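PDB 6SNR: lipid II:glycine glycyltransferase from Staphylococcus aureus, which probably adds the first glycine of the pentaglycine cross-bridge to the lysine side chain of lipid II, using glycyl-tRNA as donor. Local coordinates for residues R186-F192 / F213-D218. Sequence-based numbering, arbitrary orientation.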
loop_
_atom_site.group_PDB
_atom_site.type_symbol
_atom_site.label_atom_id
_atom_site.label_comp_id
_atom_site.label_asym_id
_atom_site.label_seq_id
_atom_site.Cartn_x
_atom_site.Cartn_y
_atom_site.Cartn_z
ATOM N N ARG A 186 3.706 14.412 -9.454
ATOM C CA ARG A 186 4.993 14.594 -8.811
ATOM C C ARG A 186 5.091 15.848 -7.940
ATOM O O ARG A 186 5.696 15.816 -6.862
ATOM C CB ARG A 186 6.106 14.604 -9.867
ATOM C CG ARG A 186 7.487 14.535 -9.273
ATOM C CD ARG A 186 8.541 14.628 -10.389
ATOM N NE ARG A 186 9.855 14.211 -9.936
ATOM C CZ ARG A 186 10.855 15.005 -9.541
ATOM N NH1 ARG A 186 12.004 14.463 -9.162
ATOM N NH2 ARG A 186 10.713 16.327 -9.471
ATOM N N GLU A 187 4.514 16.954 -8.411
ATOM C CA GLU A 187 4.519 18.200 -7.636
ATOM C C GLU A 187 3.807 18.018 -6.282
ATOM O O GLU A 187 4.178 18.655 -5.303
ATOM C CB GLU A 187 3.896 19.353 -8.429
ATOM C CG GLU A 187 4.215 20.724 -7.848
ATOM C CD GLU A 187 5.688 21.095 -8.009
ATOM O OE1 GLU A 187 6.162 21.155 -9.168
ATOM O OE2 GLU A 187 6.368 21.323 -6.980
ATOM N N GLY A 188 2.844 17.100 -6.237
ATOM C CA GLY A 188 2.156 16.727 -4.980
ATOM C C GLY A 188 3.053 16.169 -3.890
ATOM O O GLY A 188 2.700 16.142 -2.674
ATOM N N LEU A 189 4.250 15.695 -4.265
ATOM C CA LEU A 189 5.133 15.106 -3.272
ATOM C C LEU A 189 5.648 16.111 -2.240
ATOM O O LEU A 189 6.108 15.708 -1.186
ATOM C CB LEU A 189 6.332 14.355 -3.920
ATOM C CG LEU A 189 5.903 13.099 -4.699
ATOM C CD1 LEU A 189 7.020 12.617 -5.638
ATOM C CD2 LEU A 189 5.409 11.957 -3.811
ATOM N N LYS A 190 5.600 17.415 -2.555
ATOM C CA LYS A 190 6.047 18.428 -1.599
ATOM C C LYS A 190 5.063 18.535 -0.453
ATOM O O LYS A 190 5.478 18.491 0.693
ATOM C CB LYS A 190 6.266 19.794 -2.243
ATOM C CG LYS A 190 7.576 19.912 -3.017
ATOM C CD LYS A 190 7.782 21.304 -3.609
ATOM C CE LYS A 190 7.730 22.394 -2.541
ATOM N NZ LYS A 190 8.236 23.717 -3.023
ATOM N N THR A 191 3.775 18.523 -0.784
ATOM C CA THR A 191 2.698 18.385 0.211
ATOM C C THR A 191 2.849 17.077 0.999
ATOM O O THR A 191 2.803 17.043 2.240
ATOM C CB THR A 191 1.316 18.492 -0.480
ATOM O OG1 THR A 191 1.173 19.806 -1.071
ATOM C CG2 THR A 191 0.169 18.265 0.548
ATOM N N PHE A 192 3.053 15.971 0.293
ATOM C CA PHE A 192 3.231 14.703 0.994
ATOM C C PHE A 192 4.377 14.679 1.999
ATOM O O PHE A 192 4.277 14.168 3.109
ATOM C CB PHE A 192 3.444 13.597 -0.050
ATOM C CG PHE A 192 3.511 12.235 0.551
ATOM C CD1 PHE A 192 2.382 11.668 1.106
ATOM C CD2 PHE A 192 4.711 11.536 0.592
ATOM C CE1 PHE A 192 2.418 10.419 1.658
ATOM C CE2 PHE A 192 4.760 10.285 1.184
ATOM C CZ PHE A 192 3.623 9.714 1.709
ATOM N N PHE A 213 11.165 10.095 -1.615
ATOM C CA PHE A 213 9.905 9.746 -2.248
ATOM C C PHE A 213 9.923 9.969 -3.767
ATOM O O PHE A 213 9.322 9.219 -4.535
ATOM C CB PHE A 213 8.747 10.473 -1.523
ATOM C CG PHE A 213 8.644 10.103 -0.081
ATOM C CD1 PHE A 213 8.295 8.812 0.284
ATOM C CD2 PHE A 213 8.902 11.020 0.918
ATOM C CE1 PHE A 213 8.238 8.442 1.608
ATOM C CE2 PHE A 213 8.832 10.656 2.247
ATOM C CZ PHE A 213 8.496 9.368 2.598
ATOM N N GLU A 214 10.612 11.012 -4.223
ATOM C CA GLU A 214 10.749 11.260 -5.627
ATOM C C GLU A 214 11.462 10.078 -6.340
ATOM O O GLU A 214 11.079 9.724 -7.421
ATOM C CB GLU A 214 11.498 12.586 -5.844
ATOM C CG GLU A 214 10.574 13.796 -5.712
ATOM C CD GLU A 214 11.314 15.122 -5.727
ATOM O OE1 GLU A 214 12.534 15.149 -5.441
ATOM O OE2 GLU A 214 10.645 16.141 -5.979
ATOM N N ASN A 215 12.429 9.491 -5.675
ATOM C CA ASN A 215 13.215 8.375 -6.232
ATOM C C ASN A 215 12.321 7.172 -6.516
ATOM O O ASN A 215 12.340 6.594 -7.593
ATOM C CB ASN A 215 14.265 7.986 -5.226
ATOM C CG ASN A 215 15.143 6.845 -5.700
ATOM O OD1 ASN A 215 15.786 6.959 -6.737
ATOM N ND2 ASN A 215 15.204 5.771 -4.919
ATOM N N ILE A 216 11.465 6.868 -5.567
ATOM C CA ILE A 216 10.482 5.792 -5.804
ATOM C C ILE A 216 9.422 6.174 -6.856
ATOM O O ILE A 216 9.112 5.449 -7.838
ATOM C CB ILE A 216 9.881 5.312 -4.453
ATOM C CG1 ILE A 216 9.237 6.435 -3.644
ATOM C CG2 ILE A 216 10.942 4.705 -3.547
ATOM C CD1 ILE A 216 8.840 6.018 -2.242
ATOM N N TYR A 217 8.836 7.347 -6.711
ATOM C CA TYR A 217 7.783 7.722 -7.601
ATOM C C TYR A 217 8.170 7.814 -9.086
ATOM O O TYR A 217 7.444 7.319 -9.968
ATOM C CB TYR A 217 7.169 9.044 -7.082
ATOM C CG TYR A 217 5.946 9.536 -7.829
ATOM C CD1 TYR A 217 4.658 9.140 -7.454
ATOM C CD2 TYR A 217 6.059 10.424 -8.873
ATOM C CE1 TYR A 217 3.537 9.600 -8.139
ATOM C CE2 TYR A 217 4.946 10.905 -9.555
ATOM C CZ TYR A 217 3.670 10.499 -9.177
ATOM O OH TYR A 217 2.549 10.980 -9.834
ATOM N N ASP A 218 9.304 8.457 -9.368
ATOM C CA ASP A 218 9.754 8.717 -10.718
ATOM C C ASP A 218 10.060 7.449 -11.513
ATOM O O ASP A 218 9.957 7.435 -12.735
ATOM C CB ASP A 218 11.034 9.562 -10.692
ATOM C CG ASP A 218 10.812 11.004 -10.255
ATOM O OD1 ASP A 218 9.658 11.479 -10.186
ATOM O OD2 ASP A 218 11.832 11.662 -9.952
HETATM O O HOH W 1 8.230 17.307 -6.166
#
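Arg186 binds two acids spaced one turn apart on helix 210-220, each in a different way. Asp218 is gripped side-on in a two-pronged salt bridge: NE of Arg186 donates to OD1 of Asp218 (2.8 Å, 156°) and NH1 of Arg186 to OD2 of Asp218 (2.9 Å), both through syn lone pairs, with carboxylate and guanidinium nearly coplanar. The Arg186 chain runs extended from CG to NE, with CG anti to the backbone N (chi1 -169°), which carries the charged end across to the helix. Glu214 instead lays its carboxylate over one guanidinium face, the planes 13° apart; OE2 of Glu214 stands 3.5 Å from NH2 of Arg186, well off the guanidinium plane, so the two are paired by charge and not by a hydrogen bond. One water donates to both Arg186 O and Glu214 OE2, tying the carboxylate to the backbone as well.

Inside this charged surface the contact is apolar. CD1 of Leu189 touches both CG of Glu214 (3.7 Å) and CB of Tyr217 (3.9 Å), while the Tyr217 ring runs on alongside the backbone of Arg186. Deeper still, Phe192 points CE2 over the centre of the Phe213 ring in a T-shaped pair, centroids 5.2 Å apart.

Here the start of helix 189-202 packs against helix 210-220, and their shared apolar side rests on the sheet through Leu228, Leu308 and Tyr320, as in the acetyltransferase-like (GNAT) fold of the FemABX family.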